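Local atomic coordinates of beta-lactamase (PDB entry 6M5Q), a protein that probably hydrolyses beta-lactam antibiotics to substituted beta-amino acids, as a class C serine beta-lactamase linked to antibiotic resistance. Residues L123-P128 with F156-T161; G70-T75 with I319-S324; G117-G122 with D276-Q281. The protein carries 1 engineered substitution. All coordinates share one frame; numbering follows the deposited sequence.

Contact 1 of 3, residues L123-P128 with F156-T161. Engineered in segment 156-161: Phe156 (natural residue Tyr). With IM2 ((5R)-5-[(1S,2R)-1-formyl-2-hydroxypropyl]-3-[(2-{[(E)-iminomethyl]amino}ethyl)sulfanyl]-4,5-dihydro-1H-pyrrole-2-carbox ylic acid), chain B.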
loop_
_atom_site.group_PDB
_atom_site.type_symbol
_atom_site.label_atom_id
_atom_site.label_comp_id
_atom_site.label_asym_id
_atom_site.label_seq_id
_atom_site.Cartn_x
_atom_site.Cartn_y
_atom_site.Cartn_z
ATOM N N LEU A 123 -7.071 17.280 -3.354
ATOM C CA LEU A 123 -8.291 16.501 -3.494
ATOM C C LEU A 123 -8.622 15.797 -2.183
ATOM O O LEU A 123 -7.736 15.351 -1.451
ATOM C CB LEU A 123 -8.126 15.447 -4.589
ATOM C CG LEU A 123 -8.254 15.972 -6.028
ATOM C CD1 LEU A 123 -7.652 14.966 -7.013
ATOM C CD2 LEU A 123 -9.710 16.212 -6.336
ATOM N N GLN A 124 -9.921 15.677 -1.902
ATOM C CA GLN A 124 -10.417 15.114 -0.653
ATOM C C GLN A 124 -10.185 13.606 -0.610
ATOM O O GLN A 124 -9.849 12.968 -1.616
ATOM C CB GLN A 124 -11.912 15.435 -0.486
ATOM C CG GLN A 124 -12.821 14.706 -1.476
ATOM C CD GLN A 124 -14.177 15.368 -1.680
ATOM O OE1 GLN A 124 -14.305 16.605 -1.683
ATOM N NE2 GLN A 124 -15.194 14.544 -1.876
ATOM N N LEU A 125 -10.419 13.021 0.564
ATOM C CA LEU A 125 -10.135 11.599 0.761
ATOM C C LEU A 125 -11.038 10.721 -0.087
ATOM O O LEU A 125 -10.557 9.838 -0.815
ATOM C CB LEU A 125 -10.256 11.241 2.252
ATOM C CG LEU A 125 -10.053 9.760 2.589
ATOM C CD1 LEU A 125 -8.714 9.227 2.060
ATOM C CD2 LEU A 125 -10.125 9.594 4.116
ATOM N N PHE A 126 -12.348 10.926 -0.009
ATOM C CA PHE A 126 -13.301 9.972 -0.562
ATOM C C PHE A 126 -13.938 10.471 -1.846
ATOM O O PHE A 126 -14.370 11.630 -1.945
ATOM C CB PHE A 126 -14.401 9.631 0.449
ATOM C CG PHE A 126 -13.910 8.828 1.620
ATOM C CD1 PHE A 126 -13.452 7.536 1.450
ATOM C CD2 PHE A 126 -13.890 9.376 2.882
ATOM C CE1 PHE A 126 -12.996 6.796 2.523
ATOM C CE2 PHE A 126 -13.429 8.647 3.980
ATOM C CZ PHE A 126 -12.968 7.343 3.789
ATOM N N MET A 127 -14.025 9.567 -2.815
ATOM C CA MET A 127 -14.802 9.834 -4.009
ATOM C C MET A 127 -16.258 10.075 -3.619
ATOM O O MET A 127 -16.820 9.304 -2.831
ATOM C CB MET A 127 -14.729 8.607 -4.916
ATOM C CG MET A 127 -15.425 8.794 -6.260
ATOM S SD MET A 127 -14.499 9.882 -7.353
ATOM C CE MET A 127 -13.112 8.835 -7.783
ATOM N N PRO A 128 -16.898 11.123 -4.128
ATOM C CA PRO A 128 -18.331 11.307 -3.856
ATOM C C PRO A 128 -19.152 10.102 -4.311
ATOM O O PRO A 128 -18.933 9.550 -5.391
ATOM C CB PRO A 128 -18.676 12.562 -4.656
ATOM C CG PRO A 128 -17.385 13.317 -4.725
ATOM C CD PRO A 128 -16.307 12.262 -4.848
ATOM N N PHE A 156 -4.561 13.044 2.458
ATOM C CA PHE A 156 -4.648 11.711 1.881
ATOM C C PHE A 156 -5.883 11.639 1.005
ATOM O O PHE A 156 -6.956 12.101 1.399
ATOM C CB PHE A 156 -4.722 10.661 2.987
ATOM C CG PHE A 156 -3.464 10.566 3.787
ATOM C CD1 PHE A 156 -2.395 9.824 3.322
ATOM C CD2 PHE A 156 -3.337 11.258 4.984
ATOM C CE1 PHE A 156 -1.211 9.753 4.044
ATOM C CE2 PHE A 156 -2.159 11.191 5.718
ATOM C CZ PHE A 156 -1.095 10.434 5.243
ATOM N N SER A 157 -5.733 11.083 -0.198
ATOM C CA SER A 157 -6.808 11.160 -1.176
ATOM C C SER A 157 -6.945 9.872 -1.971
ATOM O O SER A 157 -5.996 9.457 -2.644
ATOM C CB SER A 157 -6.590 12.335 -2.125
ATOM O OG SER A 157 -7.647 12.387 -3.072
ATOM N N ASN A 158 -8.139 9.264 -1.945
ATOM C CA ASN A 158 -8.396 8.170 -2.875
ATOM C C ASN A 158 -8.575 8.681 -4.290
ATOM O O ASN A 158 -8.208 7.988 -5.246
ATOM C CB ASN A 158 -9.641 7.390 -2.479
ATOM C CG ASN A 158 -9.487 6.680 -1.142
ATOM O OD1 ASN A 158 -8.380 6.499 -0.631
ATOM N ND2 ASN A 158 -10.607 6.220 -0.595
ATOM N N ILE A 159 -9.148 9.879 -4.457
ATOM C CA ILE A 159 -9.331 10.441 -5.795
ATOM C C ILE A 159 -7.985 10.710 -6.446
ATOM O O ILE A 159 -7.762 10.347 -7.603
ATOM C CB ILE A 159 -10.173 11.728 -5.740
ATOM C CG1 ILE A 159 -11.421 11.533 -4.891
ATOM C CG2 ILE A 159 -10.530 12.174 -7.152
ATOM C CD1 ILE A 159 -12.236 12.820 -4.772
ATOM N N GLY A 160 -7.074 11.342 -5.710
ATOM C CA GLY A 160 -5.746 11.603 -6.252
ATOM C C GLY A 160 -5.027 10.325 -6.657
ATOM O O GLY A 160 -4.443 10.252 -7.735
ATOM N N THR A 161 -5.098 9.285 -5.816
ATOM C CA THR A 161 -4.449 8.026 -6.189
ATOM C C THR A 161 -5.106 7.435 -7.430
ATOM O O THR A 161 -4.429 6.849 -8.295
ATOM C CB THR A 161 -4.526 7.014 -5.048
ATOM O OG1 THR A 161 -4.072 7.614 -3.836
ATOM C CG2 THR A 161 -3.606 5.821 -5.369
HETATM C C7 IM2 B . -6.809 3.408 3.037
HETATM C C2 IM2 B . -6.118 6.118 4.768
HETATM C C6 IM2 B . -8.165 4.191 3.097
HETATM C C5 IM2 B . -7.955 5.587 3.378
HETATM C C3 IM2 B . -5.761 6.291 3.321
HETATM O O7 IM2 B . -6.582 2.566 3.851
HETATM C C61 IM2 B . -8.875 4.070 1.713
HETATM O O62 IM2 B . -10.124 4.689 1.825
HETATM C C62 IM2 B . -9.032 2.612 1.334
HETATM N N4 IM2 B . -6.788 6.153 2.510
HETATM C C31 IM2 B . -4.341 6.328 2.814
HETATM O O31 IM2 B . -3.479 5.711 3.478
HETATM O O32 IM2 B . -4.073 6.981 1.772
HETATM S S21 IM2 B . -5.491 7.462 5.810
HETATM C C22 IM2 B . -3.658 7.584 5.915
HETATM C C23 IM2 B . -2.844 6.375 6.432
HETATM N N24 IM2 B . -1.494 6.777 6.873
HETATM C C25 IM2 B . -0.180 6.132 6.654
HETATM N N26 IM2 B . 0.147 5.065 6.027
HETATM C C1 IM2 B . -7.477 5.865 4.849
HETATM O O HOH W 1 -13.114 6.761 -2.324
#
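Ser157 OG does double duty here: it gives its proton to Gln124 O (2.7 Å) across the contact while capping the helix that starts just after it. The donor sits well above the Gln124 carbonyl plane, 39° out of it. As N-cap residue, Ser157 takes the N-H of Gly160 on the same OG, an almost straight bond of 2.9 Å between Gly160 N and Ser157 OG. Swinging OG anti to the backbone N (chi1 180°) is what puts it between these two partners. One residue on, the backbone N of Asn158 meets Leu125 O at 2.7 Å, in the carbonyl plane and on a lone pair. The loop 123-128 is thus pinned carbonyl by carbonyl to the first turn of helix 158-171. Phe156, Ser157 and Asn158 occupy the Tyr-X-Asn motif of the class C enzymes, Phe156 being an engineered replacement of the natural tyrosine. One face of its ring takes C22 of the ligand tail, 3.5 Å above the plane and over the centre. Asn158 ND2 donates in a nearly straight line to O62, the ligand hydroxyl, at 2.9 Å, and also to a water that accepts from Met127 N. Its OD1 turns to Lys74 instead. Phe126 runs alongside Asn158, ring and amide planes 83° apart. Behind the motif, Ile159 packs into the loop: CD1 lies against Gln124 CG (3.8 Å) and near Pro128 CD, while CG2 touches Leu123 CD1 and Met127 CE.

Contact 2 of 3, residues G70-T75 with I319-S324. With IM2 ((5R)-5-[(1S,2R)-1-formyl-2-hydroxypropyl]-3-[(2-{[(E)-iminomethyl]amino}ethyl)sulfanyl]-4,5-dihydro-1H-pyrrole-2-carbox ylic acid), chain B.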
loop_
_atom_site.group_PDB
_atom_site.type_symbol
_atom_site.label_atom_id
_atom_site.label_comp_id
_atom_site.label_asym_id
_atom_site.label_seq_id
_atom_site.Cartn_x
_atom_site.Cartn_y
_atom_site.Cartn_z
ATOM N N GLY A 70 -6.723 -2.678 1.395
ATOM C CA GLY A 70 -7.117 -1.283 1.455
ATOM C C GLY A 70 -6.074 -0.381 0.831
ATOM O O GLY A 70 -5.579 -0.644 -0.273
ATOM N N SER A 71 -5.709 0.685 1.550
ATOM C CA SER A 71 -4.802 1.687 1.002
ATOM C C SER A 71 -3.383 1.190 0.755
ATOM O O SER A 71 -2.621 1.917 0.101
ATOM C CB SER A 71 -4.767 2.946 1.873
ATOM O OG SER A 71 -6.058 3.551 1.924
ATOM N N LEU A 72 -3.016 -0.034 1.153
ATOM C CA LEU A 72 -1.759 -0.554 0.602
ATOM C C LEU A 72 -1.825 -0.612 -0.916
ATOM O O LEU A 72 -0.779 -0.594 -1.582
ATOM C CB LEU A 72 -1.444 -1.962 1.114
ATOM C CG LEU A 72 -1.066 -2.185 2.573
ATOM C CD1 LEU A 72 -0.508 -3.583 2.792
ATOM C CD2 LEU A 72 -0.095 -1.194 2.959
ATOM N N SER A 73 -3.046 -0.696 -1.469
ATOM C CA SER A 73 -3.236 -0.721 -2.914
ATOM C C SER A 73 -2.626 0.504 -3.571
ATOM O O SER A 73 -2.232 0.442 -4.741
ATOM C CB SER A 73 -4.731 -0.769 -3.247
ATOM O OG SER A 73 -5.335 -1.893 -2.625
ATOM N N LYS A 74 -2.534 1.616 -2.844
ATOM C CA LYS A 74 -2.011 2.849 -3.432
ATOM C C LYS A 74 -0.540 2.718 -3.800
ATOM O O LYS A 74 -0.074 3.397 -4.724
ATOM C CB LYS A 74 -2.189 4.016 -2.456
ATOM C CG LYS A 74 -3.649 4.251 -2.090
ATOM C CD LYS A 74 -3.848 5.496 -1.229
ATOM C CE LYS A 74 -5.354 5.724 -1.065
ATOM N NZ LYS A 74 -5.655 7.042 -0.427
ATOM N N THR A 75 0.212 1.879 -3.075
ATOM C CA THR A 75 1.622 1.688 -3.412
ATOM C C THR A 75 1.795 0.997 -4.759
ATOM O O THR A 75 2.817 1.204 -5.420
ATOM C CB THR A 75 2.386 0.948 -2.310
ATOM O OG1 THR A 75 1.994 -0.431 -2.285
ATOM C CG2 THR A 75 2.174 1.610 -0.934
ATOM N N ILE A 319 10.446 2.413 6.081
ATOM C CA ILE A 319 9.461 2.692 5.031
ATOM C C ILE A 319 8.208 1.906 5.359
ATOM O O ILE A 319 8.294 0.723 5.694
ATOM C CB ILE A 319 10.007 2.307 3.646
ATOM C CG1 ILE A 319 11.316 3.056 3.380
ATOM C CG2 ILE A 319 8.970 2.642 2.579
ATOM C CD1 ILE A 319 11.981 2.682 2.067
ATOM N N ASN A 320 7.033 2.536 5.273
ATOM C CA ASN A 320 5.843 1.820 5.728
ATOM C C ASN A 320 4.588 2.340 5.041
ATOM O O ASN A 320 4.573 3.406 4.413
ATOM C CB ASN A 320 5.724 1.794 7.282
ATOM C CG ASN A 320 5.375 3.154 7.913
ATOM O OD1 ASN A 320 5.390 4.234 7.258
ATOM N ND2 ASN A 320 5.075 3.116 9.183
ATOM N N LYS A 321 3.532 1.543 5.170
ATOM C CA LYS A 321 2.220 1.929 4.666
ATOM C C LYS A 321 1.169 1.133 5.423
ATOM O O LYS A 321 1.301 -0.081 5.572
ATOM C CB LYS A 321 2.123 1.629 3.168
ATOM C CG LYS A 321 0.816 2.098 2.520
ATOM C CD LYS A 321 0.892 3.564 2.252
ATOM C CE LYS A 321 -0.492 4.124 1.967
ATOM N NZ LYS A 321 -1.221 4.384 3.215
ATOM N N THR A 322 0.121 1.816 5.885
ATOM C CA THR A 322 -1.060 1.174 6.449
ATOM C C THR A 322 -2.152 1.120 5.391
ATOM O O THR A 322 -2.179 1.910 4.450
ATOM C CB THR A 322 -1.604 1.961 7.651
ATOM O OG1 THR A 322 -2.012 3.257 7.216
ATOM C CG2 THR A 322 -0.552 2.115 8.729
ATOM N N GLY A 323 -3.056 0.183 5.557
ATOM C CA GLY A 323 -4.240 0.157 4.712
ATOM C C GLY A 323 -5.379 -0.514 5.431
ATOM O O GLY A 323 -5.182 -1.451 6.211
ATOM N N SER A 324 -6.591 -0.055 5.138
ATOM C CA SER A 324 -7.762 -0.637 5.774
ATOM C C SER A 324 -8.942 -0.615 4.822
ATOM O O SER A 324 -9.017 0.219 3.922
ATOM C CB SER A 324 -8.166 0.139 7.037
ATOM O OG SER A 324 -7.052 0.334 7.914
HETATM C C7 IM2 B . -6.809 3.408 3.037
HETATM C C2 IM2 B . -6.118 6.118 4.768
HETATM C C6 IM2 B . -8.165 4.191 3.097
HETATM C C5 IM2 B . -7.955 5.587 3.378
HETATM C C3 IM2 B . -5.761 6.291 3.321
HETATM O O7 IM2 B . -6.582 2.566 3.851
HETATM C C61 IM2 B . -8.875 4.070 1.713
HETATM O O62 IM2 B . -10.124 4.689 1.825
HETATM C C62 IM2 B . -9.032 2.612 1.334
HETATM N N4 IM2 B . -6.788 6.153 2.510
HETATM C C31 IM2 B . -4.341 6.328 2.814
HETATM O O31 IM2 B . -3.479 5.711 3.478
HETATM O O32 IM2 B . -4.073 6.981 1.772
HETATM S S21 IM2 B . -5.491 7.462 5.810
HETATM C C22 IM2 B . -3.658 7.584 5.915
HETATM C C23 IM2 B . -2.844 6.375 6.432
HETATM N N24 IM2 B . -1.494 6.777 6.873
HETATM C C25 IM2 B . -0.180 6.132 6.654
HETATM N N26 IM2 B . 0.147 5.065 6.027
HETATM C C1 IM2 B . -7.477 5.865 4.849
#
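The acyl-enzyme site of this lactamase is built where Ser71, just ahead of helix 73-86, comes up against Lys321, Thr322 and Gly323 of strand 317-325. Ser71 OG is bonded covalently to C7 of IM2 (1.4 Å), so the model captures an opened carbapenem on the serine. Ser324 N donates to O7, the carbonyl oxygen of the acyl ester, at 2.9 Å; that amide is one of the two that form the oxyanion hole in class C enzymes. Backbone meets backbone closely beside it, with Ser71 N 3.5 Å from Gly323 CA. Gly70 CA adds a C-H...O contact to Ser324 O.

Two family signatures face each other in this way: Ser-X-X-Lys, ending at Lys74, and Lys-Thr-Gly, running from Lys321 to Gly323. Their lysines each take one oxygen of the ligand carboxylate, Lys74 NZ holding O32 at 2.7 Å and Lys321 NZ holding O31 at 2.6 Å. The Lys74 chain is fully extended toward the ligand. Lys321 gets there by a different route, bent at chi2 (80°) and again at chi4, which brings Lys321 NZ back over its own strand to Thr322 O (2.9 Å, in the carbonyl plane). The bent aliphatic part packs against Leu72 and Thr75: Leu72 CD2 presses on Lys321 CG at a tight 3.4 Å, and Thr75 CG2 slides past the same carbon at 3.7 Å. Thr322 turns its hydroxyl OG1 to the other end of the ligand, where N26 of the formimidoyl tail donates to it. Ser324 OG is hydrogen-bonded to Arg355.

Contact 3 of 3, residues G117-G122 with D276-Q281. With IM2 ((5R)-5-[(1S,2R)-1-formyl-2-hydroxypropyl]-3-[(2-{[(E)-iminomethyl]amino}ethyl)sulfanyl]-4,5-dihydro-1H-pyrrole-2-carbox ylic acid), chain B.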
loop_
_atom_site.group_PDB
_atom_site.type_symbol
_atom_site.label_atom_id
_atom_site.label_comp_id
_atom_site.label_asym_id
_atom_site.label_seq_id
_atom_site.Cartn_x
_atom_site.Cartn_y
_atom_site.Cartn_z
ATOM N N GLY A 117 0.533 11.838 -6.747
ATOM C CA GLY A 117 1.349 10.743 -6.235
ATOM C C GLY A 117 1.856 10.909 -4.819
ATOM O O GLY A 117 2.452 9.961 -4.274
ATOM N N THR A 118 1.653 12.086 -4.221
ATOM C CA THR A 118 2.171 12.419 -2.894
ATOM C C THR A 118 1.102 12.988 -1.976
ATOM O O THR A 118 1.426 13.551 -0.930
ATOM C CB THR A 118 3.341 13.417 -2.999
ATOM O OG1 THR A 118 2.880 14.584 -3.694
ATOM C CG2 THR A 118 4.522 12.814 -3.748
ATOM N N HIS A 119 -0.161 12.929 -2.376
ATOM C CA HIS A 119 -1.259 13.442 -1.562
ATOM C C HIS A 119 -1.184 14.950 -1.372
ATOM O O HIS A 119 -1.632 15.468 -0.354
ATOM C CB HIS A 119 -1.383 12.699 -0.223
ATOM C CG HIS A 119 -1.658 11.236 -0.382
ATOM N ND1 HIS A 119 -2.654 10.760 -1.208
ATOM C CD2 HIS A 119 -1.061 10.148 0.164
ATOM C CE1 HIS A 119 -2.670 9.436 -1.148
ATOM N NE2 HIS A 119 -1.716 9.044 -0.324
ATOM N N THR A 120 -0.641 15.673 -2.351
ATOM C CA THR A 120 -0.514 17.118 -2.222
ATOM C C THR A 120 -1.330 17.872 -3.268
ATOM O O THR A 120 -1.176 19.095 -3.398
ATOM C CB THR A 120 0.955 17.556 -2.259
ATOM O OG1 THR A 120 1.587 17.066 -3.430
ATOM C CG2 THR A 120 1.733 17.087 -0.992
ATOM N N SER A 121 -2.238 17.212 -3.982
ATOM C CA SER A 121 -3.105 17.987 -4.877
ATOM C C SER A 121 -4.157 18.793 -4.107
ATOM O O SER A 121 -4.615 19.832 -4.605
ATOM C CB SER A 121 -3.817 17.084 -5.891
ATOM O OG SER A 121 -4.869 16.330 -5.279
ATOM N N GLY A 122 -4.558 18.341 -2.919
ATOM C CA GLY A 122 -5.688 18.926 -2.196
ATOM C C GLY A 122 -7.011 18.233 -2.427
ATOM O O GLY A 122 -8.005 18.577 -1.753
ATOM N N ASP A 276 6.934 9.800 0.356
ATOM C CA ASP A 276 7.529 9.314 -0.873
ATOM C C ASP A 276 6.419 9.206 -1.925
ATOM O O ASP A 276 5.386 9.874 -1.817
ATOM C CB ASP A 276 8.212 7.954 -0.660
ATOM C CG ASP A 276 9.286 7.941 0.421
ATOM O OD1 ASP A 276 9.768 8.979 0.913
ATOM O OD2 ASP A 276 9.659 6.793 0.764
ATOM N N LEU A 277 6.606 8.368 -2.950
ATOM C CA LEU A 277 5.515 8.117 -3.893
ATOM C C LEU A 277 4.599 7.079 -3.256
ATOM O O LEU A 277 4.858 5.873 -3.309
ATOM C CB LEU A 277 6.037 7.695 -5.264
ATOM C CG LEU A 277 5.123 8.106 -6.429
ATOM C CD1 LEU A 277 5.104 9.621 -6.618
ATOM C CD2 LEU A 277 5.537 7.414 -7.723
ATOM N N MET A 278 3.551 7.576 -2.585
ATOM C CA MET A 278 2.604 6.821 -1.748
ATOM C C MET A 278 3.204 6.229 -0.476
ATOM O O MET A 278 2.632 6.419 0.606
ATOM C CB MET A 278 1.817 5.764 -2.554
ATOM C CG MET A 278 0.854 6.407 -3.571
ATOM S SD MET A 278 -0.457 7.343 -2.728
ATOM C CE MET A 278 -0.914 8.484 -4.032
ATOM N N TRP A 279 4.354 5.561 -0.551
ATOM C CA TRP A 279 5.016 5.136 0.683
ATOM C C TRP A 279 5.319 6.346 1.572
ATOM O O TRP A 279 5.505 7.468 1.090
ATOM C CB TRP A 279 6.355 4.448 0.360
ATOM C CG TRP A 279 6.236 3.164 -0.399
ATOM C CD1 TRP A 279 6.517 2.952 -1.732
ATOM C CD2 TRP A 279 5.827 1.900 0.131
ATOM N NE1 TRP A 279 6.315 1.633 -2.059
ATOM C CE2 TRP A 279 5.905 0.957 -0.938
ATOM C CE3 TRP A 279 5.432 1.460 1.402
ATOM C CZ2 TRP A 279 5.564 -0.381 -0.774
ATOM C CZ3 TRP A 279 5.095 0.115 1.567
ATOM C CH2 TRP A 279 5.175 -0.779 0.482
ATOM N N GLU A 280 5.409 6.095 2.877
ATOM C CA GLU A 280 5.824 7.074 3.876
ATOM C C GLU A 280 7.048 6.531 4.591
ATOM O O GLU A 280 7.180 5.312 4.753
ATOM C CB GLU A 280 4.721 7.261 4.959
ATOM C CG GLU A 280 3.389 7.703 4.415
ATOM C CD GLU A 280 2.394 7.999 5.522
ATOM O OE1 GLU A 280 2.741 7.866 6.718
ATOM O OE2 GLU A 280 1.254 8.354 5.184
ATOM N N GLN A 281 7.947 7.421 5.032
ATOM C CA GLN A 281 9.157 6.950 5.698
ATOM C C GLN A 281 9.568 7.890 6.822
ATOM O O GLN A 281 9.203 9.073 6.849
ATOM C CB GLN A 281 10.318 6.708 4.745
ATOM C CG GLN A 281 10.885 7.986 4.174
ATOM C CD GLN A 281 11.944 7.709 3.090
ATOM O OE1 GLN A 281 11.841 6.770 2.305
ATOM N NE2 GLN A 281 12.969 8.578 3.021
HETATM C C7 IM2 B . -6.809 3.408 3.037
HETATM C C2 IM2 B . -6.118 6.118 4.768
HETATM C C6 IM2 B . -8.165 4.191 3.097
HETATM C C5 IM2 B . -7.955 5.587 3.378
HETATM C C3 IM2 B . -5.761 6.291 3.321
HETATM O O7 IM2 B . -6.582 2.566 3.851
HETATM C C61 IM2 B . -8.875 4.070 1.713
HETATM O O62 IM2 B . -10.124 4.689 1.825
HETATM C C62 IM2 B . -9.032 2.612 1.334
HETATM N N4 IM2 B . -6.788 6.153 2.510
HETATM C C31 IM2 B . -4.341 6.328 2.814
HETATM O O31 IM2 B . -3.479 5.711 3.478
HETATM O O32 IM2 B . -4.073 6.981 1.772
HETATM S S21 IM2 B . -5.491 7.462 5.810
HETATM C C22 IM2 B . -3.658 7.584 5.915
HETATM C C23 IM2 B . -2.844 6.375 6.432
HETATM N N24 IM2 B . -1.494 6.777 6.873
HETATM C C25 IM2 B . -0.180 6.132 6.654
HETATM N N26 IM2 B . 0.147 5.065 6.027
HETATM C C1 IM2 B . -7.477 5.865 4.849
#
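Asp276 starts the contact with its backbone, its carbonyl O resting 3.6 Å from the methyl CG2 of Thr118. Leu277 follows with CD1 lying against Gly117 O at 3.6 Å, while its CA offers a C-H...O contact to that same oxygen. Met278 N then donates to Gly117 O, a weak and bent bond (3.1 Å, 135° at the hydrogen). From there the Met278 side chain bends at chi2 (-65°) and crosses His119 at about a right angle. SD comes within 3.2 Å of His119 NE2, in an oblique Met-aromatic contact, its line to the ring centroid 45° off the ring normal. CE continues to His119 CE1 at 3.5 Å, and CE also touches Thr161 of helix 158-171. Trp279, pointing away from 117-122, packs on Lys321. Glu280 opens strand 280-283, and its carboxylate approaches the ligand's formimidoyl tail, with OE2 3.0 Å from C25. The loop after helix 113-117 is in this way joined to the sheet, at strand 280-283 beside strand 317-325, and His119 in turn meets the Phe156 ring. With one weak hydrogen bond and otherwise sulfur, methyl and carbonyl contacts, the fit depends chiefly on shape, and Met278 probably limits how far the His119 ring can turn.

Overall arrangement
All three contacts touch the one ligand, and each lines part of the active site. Contact 2 lies nearest the middle of the chain, its centre about 3 Å from the centre of the chain, and joins helix to sheet; it carries the covalent bond and most of the charged chemistry. Contact 3 is likewise buried, with a single weak hydrogen bond and a sulfur-aromatic contact, and shares the sheet with contact 2, since strands 280-283 and 317-325 are neighbours linked from Glu280 to Asn320. Contact 1 lies farther out and is only partly buried, held by one backbone bond, a serine that both caps and bridges, and the packing of Ile159. Lys74 ties contact 1 to contact 2, Phe156 meeting His119 contact 1 to contact 3.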